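Salivary protein FS50 (Xenopsylla cheopis, PDB 5K6D) inhibits the host voltage-gated sodium channel Nav1.5 (SCN5A) as a secreted salivary toxin of the flea. Local coordinates at residues W2-K10 and A17-A28; C49-C60 and K70-K78. All coordinates share one frame; numbering follows the deposited sequence.

Contact 1: W2-K10 and A17-A28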
loop_
_atom_site.group_PDB
_atom_site.type_symbol
_atom_site.label_atom_id
_atom_site.label_comp_id
_atom_site.label_asym_id
_atom_site.label_seq_id
_atom_site.Cartn_x
_atom_site.Cartn_y
_atom_site.Cartn_z
ATOM N N TRP A 2 -13.992 2.877 1.245
ATOM C CA TRP A 2 -12.761 3.527 0.825
ATOM C C TRP A 2 -12.509 3.245 -0.640
ATOM O O TRP A 2 -12.461 2.088 -1.060
ATOM C CB TRP A 2 -11.592 3.041 1.673
ATOM C CG TRP A 2 -10.297 3.759 1.476
ATOM C CD1 TRP A 2 -10.097 5.002 0.942
ATOM C CD2 TRP A 2 -9.010 3.261 1.824
ATOM N NE1 TRP A 2 -8.752 5.303 0.940
ATOM C CE2 TRP A 2 -8.067 4.246 1.481
ATOM C CE3 TRP A 2 -8.562 2.070 2.396
ATOM C CZ2 TRP A 2 -6.708 4.069 1.688
ATOM C CZ3 TRP A 2 -7.223 1.898 2.601
ATOM C CH2 TRP A 2 -6.307 2.888 2.251
ATOM N N LYS A 3 -12.361 4.311 -1.410
ATOM C CA LYS A 3 -11.974 4.189 -2.806
ATOM C C LYS A 3 -10.533 4.639 -2.990
ATOM O O LYS A 3 -10.111 5.647 -2.414
ATOM C CB LYS A 3 -12.897 5.006 -3.705
ATOM C CG LYS A 3 -14.338 4.527 -3.691
ATOM C CD LYS A 3 -15.154 5.205 -4.778
ATOM C CE LYS A 3 -16.636 4.932 -4.608
ATOM N NZ LYS A 3 -17.158 5.522 -3.344
ATOM N N VAL A 4 -9.781 3.889 -3.784
ATOM C CA VAL A 4 -8.387 4.220 -4.059
ATOM C C VAL A 4 -8.145 4.152 -5.560
ATOM O O VAL A 4 -8.982 3.662 -6.322
ATOM C CB VAL A 4 -7.406 3.268 -3.333
ATOM C CG1 VAL A 4 -7.574 3.364 -1.815
ATOM C CG2 VAL A 4 -7.593 1.830 -3.807
ATOM N N SER A 5 -6.992 4.645 -5.996
ATOM C CA SER A 5 -6.684 4.681 -7.423
ATOM C C SER A 5 -5.950 3.428 -7.899
ATOM O O SER A 5 -5.396 2.672 -7.092
ATOM C CB SER A 5 -5.835 5.904 -7.734
ATOM O OG SER A 5 -4.574 5.782 -7.096
ATOM N N GLU A 6 -5.917 3.226 -9.215
ATOM C CA GLU A 6 -5.033 2.219 -9.784
ATOM C C GLU A 6 -3.588 2.424 -9.336
ATOM O O GLU A 6 -2.874 1.467 -9.042
ATOM C CB GLU A 6 -5.074 2.246 -11.307
ATOM C CG GLU A 6 -6.387 1.835 -11.916
ATOM C CD GLU A 6 -6.317 1.699 -13.430
ATOM O OE1 GLU A 6 -5.359 2.196 -14.050
ATOM O OE2 GLU A 6 -7.234 1.074 -14.011
ATOM N N ARG A 7 -3.147 3.676 -9.309
ATOM C CA ARG A 7 -1.792 3.978 -8.868
ATOM C C ARG A 7 -1.537 3.455 -7.465
ATOM O O ARG A 7 -0.471 2.916 -7.179
ATOM C CB ARG A 7 -1.542 5.477 -8.925
ATOM C CG ARG A 7 -1.484 6.016 -10.329
ATOM C CD ARG A 7 -1.313 7.511 -10.302
ATOM N NE ARG A 7 0.012 7.923 -9.839
ATOM C CZ ARG A 7 0.253 8.698 -8.786
ATOM N NH1 ARG A 7 -0.737 9.149 -8.012
ATOM N NH2 ARG A 7 1.506 9.028 -8.511
ATOM N N CYS A 8 -2.524 3.605 -6.592
ATOM C CA CYS A 8 -2.417 3.058 -5.252
ATOM C C CYS A 8 -2.174 1.554 -5.286
ATOM O O CYS A 8 -1.228 1.058 -4.656
ATOM C CB CYS A 8 -3.682 3.382 -4.458
ATOM S SG CYS A 8 -3.896 2.467 -2.932
ATOM N N LEU A 9 -3.017 0.835 -6.025
ATOM C CA LEU A 9 -3.020 -0.620 -5.969
ATOM C C LEU A 9 -1.902 -1.261 -6.784
ATOM O O LEU A 9 -1.179 -2.117 -6.274
ATOM C CB LEU A 9 -4.376 -1.157 -6.437
ATOM C CG LEU A 9 -5.561 -0.789 -5.536
ATOM C CD1 LEU A 9 -6.860 -1.306 -6.116
ATOM C CD2 LEU A 9 -5.367 -1.338 -4.125
ATOM N N LYS A 10 -1.765 -0.880 -8.050
ATOM C CA LYS A 10 -0.755 -1.543 -8.885
ATOM C C LYS A 10 0.507 -0.696 -9.088
ATOM O O LYS A 10 1.496 -1.191 -9.637
ATOM C CB LYS A 10 -1.347 -1.966 -10.241
ATOM C CG LYS A 10 -1.800 -0.852 -11.159
ATOM C CD LYS A 10 -2.343 -1.433 -12.472
ATOM C CE LYS A 10 -2.718 -0.353 -13.470
ATOM N NZ LYS A 10 -3.240 -0.959 -14.726
ATOM N N ALA A 17 -9.381 8.357 -7.495
ATOM C CA ALA A 17 -9.662 7.306 -6.527
ATOM C C ALA A 17 -11.054 6.746 -6.760
ATOM O O ALA A 17 -12.038 7.256 -6.212
ATOM C CB ALA A 17 -9.527 7.836 -5.112
ATOM N N ASP A 18 -11.157 5.704 -7.580
ATOM C CA ASP A 18 -12.473 5.137 -7.847
ATOM C C ASP A 18 -12.535 3.609 -7.746
ATOM O O ASP A 18 -13.509 3.003 -8.195
ATOM C CB ASP A 18 -12.973 5.595 -9.224
ATOM C CG ASP A 18 -12.037 5.213 -10.353
ATOM O OD1 ASP A 18 -11.091 4.424 -10.132
ATOM O OD2 ASP A 18 -12.257 5.706 -11.481
ATOM N N GLN A 19 -11.517 2.991 -7.151
ATOM C CA GLN A 19 -11.524 1.546 -6.943
ATOM C C GLN A 19 -11.940 1.218 -5.519
ATOM O O GLN A 19 -11.267 1.602 -4.562
ATOM C CB GLN A 19 -10.150 0.940 -7.230
ATOM C CG GLN A 19 -9.583 1.312 -8.587
ATOM C CD GLN A 19 -8.863 0.155 -9.233
ATOM O OE1 GLN A 19 -7.635 0.087 -9.225
ATOM N NE2 GLN A 19 -9.629 -0.775 -9.787
ATOM N N GLU A 20 -13.044 0.498 -5.383
ATOM C CA GLU A 20 -13.581 0.158 -4.072
ATOM C C GLU A 20 -12.854 -1.033 -3.476
ATOM O O GLU A 20 -12.735 -2.075 -4.118
ATOM C CB GLU A 20 -15.074 -0.156 -4.174
ATOM C CG GLU A 20 -15.747 -0.355 -2.831
ATOM C CD GLU A 20 -15.868 0.938 -2.050
ATOM O OE1 GLU A 20 -16.265 1.959 -2.651
ATOM O OE2 GLU A 20 -15.544 0.938 -0.843
ATOM N N ILE A 21 -12.395 -0.919 -2.241
ATOM C CA ILE A 21 -11.731 -2.071 -1.656
ATOM C C ILE A 21 -12.433 -2.577 -0.387
ATOM O O ILE A 21 -12.017 -3.575 0.200
ATOM C CB ILE A 21 -10.271 -1.749 -1.373
ATOM C CG1 ILE A 21 -10.194 -0.479 -0.542
ATOM C CG2 ILE A 21 -9.503 -1.546 -2.684
ATOM C CD1 ILE A 21 -8.858 -0.265 0.047
ATOM N N GLY A 22 -13.507 -1.907 0.022
ATOM C CA GLY A 22 -14.276 -2.350 1.172
ATOM C C GLY A 22 -13.722 -1.832 2.486
ATOM O O GLY A 22 -13.240 -0.701 2.561
ATOM N N ASN A 23 -13.775 -2.668 3.521
ATOM C CA ASN A 23 -13.419 -2.244 4.877
ATOM C C ASN A 23 -12.015 -2.625 5.350
ATOM O O ASN A 23 -11.615 -2.269 6.457
ATOM C CB ASN A 23 -14.432 -2.801 5.872
ATOM C CG ASN A 23 -15.810 -2.218 5.682
ATOM O OD1 ASN A 23 -15.958 -1.064 5.284
ATOM N ND2 ASN A 23 -16.829 -3.012 5.970
ATOM N N GLY A 24 -11.271 -3.344 4.520
ATOM C CA GLY A 24 -9.955 -3.813 4.919
ATOM C C GLY A 24 -8.840 -2.873 4.503
ATOM O O GLY A 24 -9.050 -1.671 4.305
ATOM N N LEU A 25 -7.642 -3.429 4.356
ATOM C CA LEU A 25 -6.482 -2.679 3.896
ATOM C C LEU A 25 -6.420 -2.672 2.377
ATOM O O LEU A 25 -6.944 -3.588 1.729
ATOM C CB LEU A 25 -5.199 -3.288 4.454
ATOM C CG LEU A 25 -5.153 -3.453 5.973
ATOM C CD1 LEU A 25 -3.814 -4.055 6.395
ATOM C CD2 LEU A 25 -5.406 -2.123 6.676
ATOM N N ALA A 26 -5.784 -1.648 1.816
ATOM C CA ALA A 26 -5.478 -1.605 0.390
ATOM C C ALA A 26 -4.133 -2.263 0.137
ATOM O O ALA A 26 -3.129 -1.902 0.767
ATOM C CB ALA A 26 -5.466 -0.182 -0.112
ATOM N N THR A 27 -4.094 -3.204 -0.798
ATOM C CA THR A 27 -2.829 -3.812 -1.165
ATOM C C THR A 27 -2.129 -2.977 -2.229
ATOM O O THR A 27 -2.550 -2.935 -3.391
ATOM C CB THR A 27 -3.017 -5.231 -1.678
ATOM O OG1 THR A 27 -3.643 -6.015 -0.655
ATOM C CG2 THR A 27 -1.671 -5.842 -2.049
ATOM N N ALA A 28 -1.074 -2.290 -1.808
ATOM C CA ALA A 28 -0.213 -1.536 -2.708
ATOM C C ALA A 28 0.884 -2.481 -3.167
ATOM O O ALA A 28 1.925 -2.634 -2.521
ATOM C CB ALA A 28 0.347 -0.313 -2.017
HETATM O O HOH W 1 -8.015 4.569 -10.603
#
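Trp2 lays its indole beside Ile21, the two side chains pointing the same way, and Ile21 CD1 comes within 3.3 Å of Trp2 CE3. The far corner of the six-membered ring reaches Ala26, with Trp2 CZ3 3.8 Å from Ala26 CB, while Val4 CG1 rests on one ring face, offset toward its rim. This position depends on Trp2 CG lying anti to the backbone N (chi1 -172°), which swings the indole inward. At the backbone, Trp2 O accepts Ile21 N at 3.2 Å.

Strands 3-4 and 19-20 pair as a small two-stranded antiparallel sheet with a classic beta bulge, Asp18 and Gln19 both facing Val4. Gln19 N donates to Val4 O over 2.8 Å, and Val4 N returns a bond to Gln19 O. The Gln19 side chain bends at chi2 (-141°), bringing OE1 to 3.4 Å from Glu6 CG and 3.5 Å from Leu9 CD1. Leu9, on helix 6-10, sends its other branch to strand 26-28, where Leu9 CD2 meets Thr27 O at 3.3 Å. One water joins the two segments, accepting from Glu6 N and donating to Asp18 OD1.

Contact 2: C49-C60 and K70-K78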
loop_
_atom_site.group_PDB
_atom_site.type_symbol
_atom_site.label_atom_id
_atom_site.label_comp_id
_atom_site.label_asym_id
_atom_site.label_seq_id
_atom_site.Cartn_x
_atom_site.Cartn_y
_atom_site.Cartn_z
ATOM N N CYS A 49 1.163 5.024 0.951
ATOM C CA CYS A 49 -0.159 4.906 1.545
ATOM C C CYS A 49 -0.812 6.250 1.817
ATOM O O CYS A 49 -1.990 6.434 1.516
ATOM C CB CYS A 49 -0.098 4.096 2.838
ATOM S SG CYS A 49 0.335 2.364 2.570
ATOM N N THR A 50 -0.069 7.194 2.389
ATOM C CA THR A 50 -0.670 8.490 2.695
ATOM C C THR A 50 -0.746 9.393 1.465
ATOM O O THR A 50 -1.710 10.148 1.297
ATOM C CB THR A 50 0.097 9.243 3.794
ATOM O OG1 THR A 50 1.441 9.489 3.358
ATOM C CG2 THR A 50 0.109 8.450 5.106
ATOM N N GLY A 51 0.271 9.330 0.607
ATOM C CA GLY A 51 0.375 10.255 -0.502
ATOM C C GLY A 51 -0.294 9.825 -1.785
ATOM O O GLY A 51 -0.644 10.674 -2.600
ATOM N N VAL A 52 -0.454 8.521 -1.982
ATOM C CA VAL A 52 -1.054 8.010 -3.212
ATOM C C VAL A 52 -2.381 7.314 -2.918
ATOM O O VAL A 52 -3.391 7.626 -3.544
ATOM C CB VAL A 52 -0.082 7.062 -3.975
ATOM C CG1 VAL A 52 -0.732 6.538 -5.246
ATOM C CG2 VAL A 52 1.228 7.793 -4.318
ATOM N N CYS A 53 -2.398 6.410 -1.944
ATOM C CA CYS A 53 -3.656 5.778 -1.537
ATOM C C CYS A 53 -4.555 6.702 -0.709
ATOM O O CYS A 53 -5.730 6.409 -0.534
ATOM C CB CYS A 53 -3.381 4.493 -0.748
ATOM S SG CYS A 53 -2.488 3.207 -1.673
ATOM N N LEU A 54 -3.997 7.797 -0.201
ATOM C CA LEU A 54 -4.722 8.773 0.620
ATOM C C LEU A 54 -5.318 8.119 1.863
ATOM O O LEU A 54 -6.425 8.446 2.304
ATOM C CB LEU A 54 -5.801 9.480 -0.206
ATOM C CG LEU A 54 -5.322 10.075 -1.536
ATOM C CD1 LEU A 54 -6.465 10.780 -2.250
ATOM C CD2 LEU A 54 -4.143 11.017 -1.335
ATOM N N GLY A 55 -4.558 7.195 2.438
ATOM C CA GLY A 55 -4.912 6.565 3.694
ATOM C C GLY A 55 -4.182 7.205 4.861
ATOM O O GLY A 55 -3.578 8.277 4.730
ATOM N N SER A 56 -4.229 6.549 6.013
ATOM C CA SER A 56 -3.589 7.075 7.219
ATOM C C SER A 56 -2.135 6.631 7.360
ATOM O O SER A 56 -1.357 7.258 8.072
ATOM C CB SER A 56 -4.372 6.644 8.455
ATOM O OG SER A 56 -4.415 5.228 8.550
ATOM N N GLY A 57 -1.773 5.548 6.683
ATOM C CA GLY A 57 -0.440 4.993 6.790
ATOM C C GLY A 57 -0.454 3.566 6.293
ATOM O O GLY A 57 -1.472 3.092 5.785
ATOM N N GLY A 58 0.664 2.869 6.413
ATOM C CA GLY A 58 0.686 1.477 6.023
ATOM C C GLY A 58 1.974 0.808 6.412
ATOM O O GLY A 58 2.896 1.454 6.927
ATOM N N SER A 59 2.039 -0.495 6.181
ATOM C CA SER A 59 3.238 -1.254 6.501
ATOM C C SER A 59 3.443 -2.382 5.502
ATOM O O SER A 59 2.493 -2.855 4.865
ATOM C CB SER A 59 3.165 -1.813 7.917
ATOM O OG SER A 59 2.033 -2.641 8.034
ATOM N N CYS A 60 4.687 -2.823 5.380
ATOM C CA CYS A 60 5.036 -3.925 4.493
ATOM C C CYS A 60 4.529 -5.262 5.023
ATOM O O CYS A 60 4.292 -5.433 6.228
ATOM C CB CYS A 60 6.554 -3.985 4.295
ATOM S SG CYS A 60 7.290 -2.492 3.558
ATOM N N LYS A 70 5.553 -10.126 1.680
ATOM C CA LYS A 70 6.589 -9.202 2.140
ATOM C C LYS A 70 6.967 -8.146 1.102
ATOM O O LYS A 70 7.538 -7.113 1.453
ATOM C CB LYS A 70 7.840 -9.975 2.561
ATOM C CG LYS A 70 8.573 -10.660 1.422
ATOM C CD LYS A 70 9.725 -11.502 1.949
ATOM C CE LYS A 70 10.235 -12.477 0.894
ATOM N NZ LYS A 70 10.976 -11.788 -0.206
ATOM N N GLU A 71 6.660 -8.396 -0.167
ATOM C CA GLU A 71 6.955 -7.417 -1.215
ATOM C C GLU A 71 5.861 -6.367 -1.344
ATOM O O GLU A 71 6.054 -5.356 -2.016
ATOM C CB GLU A 71 7.155 -8.113 -2.562
ATOM C CG GLU A 71 8.324 -9.085 -2.580
ATOM C CD GLU A 71 8.669 -9.573 -3.975
ATOM O OE1 GLU A 71 7.772 -9.581 -4.847
ATOM O OE2 GLU A 71 9.838 -9.946 -4.199
ATOM N N ASP A 72 4.722 -6.616 -0.709
ATOM C CA ASP A 72 3.592 -5.706 -0.806
ATOM C C ASP A 72 3.494 -4.796 0.409
ATOM O O ASP A 72 3.991 -5.102 1.493
ATOM C CB ASP A 72 2.277 -6.473 -0.991
ATOM C CG ASP A 72 2.186 -7.176 -2.336
ATOM O OD1 ASP A 72 2.983 -6.874 -3.252
ATOM O OD2 ASP A 72 1.292 -8.043 -2.475
ATOM N N CYS A 73 2.846 -3.666 0.183
ATOM C CA CYS A 73 2.596 -2.646 1.179
ATOM C C CYS A 73 1.097 -2.643 1.443
ATOM O O CYS A 73 0.320 -2.709 0.500
ATOM C CB CYS A 73 3.098 -1.310 0.641
ATOM S SG CYS A 73 2.583 0.193 1.479
ATOM N N TYR A 74 0.692 -2.577 2.708
ATOM C CA TYR A 74 -0.716 -2.681 3.078
ATOM C C TYR A 74 -1.148 -1.396 3.765
ATOM O O TYR A 74 -0.666 -1.063 4.857
ATOM C CB TYR A 74 -0.943 -3.912 3.963
ATOM C CG TYR A 74 -0.583 -5.185 3.228
ATOM C CD1 TYR A 74 0.715 -5.676 3.239
ATOM C CD2 TYR A 74 -1.544 -5.883 2.500
ATOM C CE1 TYR A 74 1.049 -6.825 2.542
ATOM C CE2 TYR A 74 -1.220 -7.036 1.811
ATOM C CZ TYR A 74 0.074 -7.504 1.844
ATOM O OH TYR A 74 0.423 -8.654 1.166
ATOM N N CYS A 75 -2.051 -0.674 3.100
ATOM C CA CYS A 75 -2.449 0.658 3.526
ATOM C C CYS A 75 -3.762 0.672 4.278
ATOM O O CYS A 75 -4.734 0.038 3.868
ATOM C CB CYS A 75 -2.575 1.586 2.320
ATOM S SG CYS A 75 -1.103 1.717 1.301
ATOM N N LYS A 76 -3.784 1.437 5.359
ATOM C CA LYS A 76 -4.965 1.635 6.176
ATOM C C LYS A 76 -5.691 2.918 5.779
ATOM O O LYS A 76 -5.054 3.921 5.454
ATOM C CB LYS A 76 -4.555 1.694 7.647
ATOM C CG LYS A 76 -5.693 1.553 8.639
ATOM C CD LYS A 76 -5.186 1.534 10.083
ATOM C CE LYS A 76 -3.802 0.903 10.208
ATOM N NZ LYS A 76 -3.584 0.302 11.563
ATOM N N SER A 77 -7.019 2.898 5.821
ATOM C CA SER A 77 -7.807 4.077 5.487
ATOM C C SER A 77 -7.658 5.168 6.539
ATOM O O SER A 77 -7.146 4.932 7.635
ATOM C CB SER A 77 -9.284 3.714 5.358
ATOM O OG SER A 77 -9.849 3.504 6.641
ATOM N N LYS A 78 -8.129 6.364 6.208
ATOM C CA LYS A 78 -8.300 7.399 7.214
ATOM C C LYS A 78 -9.575 7.127 8.002
ATOM O O LYS A 78 -10.319 6.193 7.688
ATOM C CB LYS A 78 -8.349 8.786 6.574
ATOM C CG LYS A 78 -7.047 9.185 5.916
ATOM C CD LYS A 78 -7.159 10.528 5.212
ATOM C CE LYS A 78 -5.857 10.889 4.514
ATOM N NZ LYS A 78 -5.966 12.141 3.712
ATOM O OXT LYS A 78 -9.880 7.829 8.969
HETATM O O HOH W 2 -8.984 6.943 3.625
HETATM O O HOH W 3 -0.800 -1.644 7.595
#
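Tyr74 O holds two donors: Ser59 N at 3.1 Å from the neighbouring strand, and a water at 2.8 Å that also bonds Ser59 OG. In return Ser59 O takes Tyr74 N at 2.8 Å, so the antiparallel pair is closed from both sides. Ser59 O also sits in plane at the edge of the Tyr74 ring, whose hydroxyl reaches Asn69.

Toward the C-terminus the pairing continues through Lys76 N, which donates to Gly57 O, and Ser56 N, which donates to Lys76 O. Ser56 adds a side-chain bond: with chi1 at 60° its OG lies between the backbone N and the carbonyl carbon and donates a hydrogen bond to Ser77 O over 2.9 Å, from 49° above that carbonyl's plane. The Lys78 chain runs extended past the turn, and Lys78 CE lies 3.3 Å from Leu54 O, while a water ties Leu54 O to Lys78 N.

On the face of Gly58, Cys73 and Cys75, sulfur does the joining. Cys49, on the last turn of helix 38-51, is bonded to Cys75 (SG to SG 2.0 Å, chi3 -73°). Cys49 SG lies 3.6 Å from Gly58 CA, so the helix sits close on the strand there. Cys53 SG, itself bonded to Cys8, packs 3.6 Å from Cys75 SG.

Cys45 and Cys49 of the helix, bonded to Cys73 and Cys75 of one strand, with Gly58-Ser59-Cys60 on the next, make the CXXXC, CXC and GXC pattern of the cysteine-stabilised alpha/beta motif, the scaffold of scorpion channel toxins.

The two contacts follow each other along the chain: contact 1 closes at residue 28 before contact 2 opens at residue 49, with most of helix 38-51 in between. Their centres are about 10 Å apart, and they share the three-stranded sheet, in which strand 73-76 of contact 2 runs between 57-60 and strand 26-28 of contact 1. The Cys8-Cys53 disulfide ties helix 6-10 to the residues just past helix 38-51, and the outer rim of the Trp2 indole, through CZ2 and CZ3, abuts the carbonyl oxygens of Cys53 and Cys75. The N-terminal two-stranded sheet and helix 6-10 are thus fastened to the disulfide-braced helix and sheet, giving one compact unit.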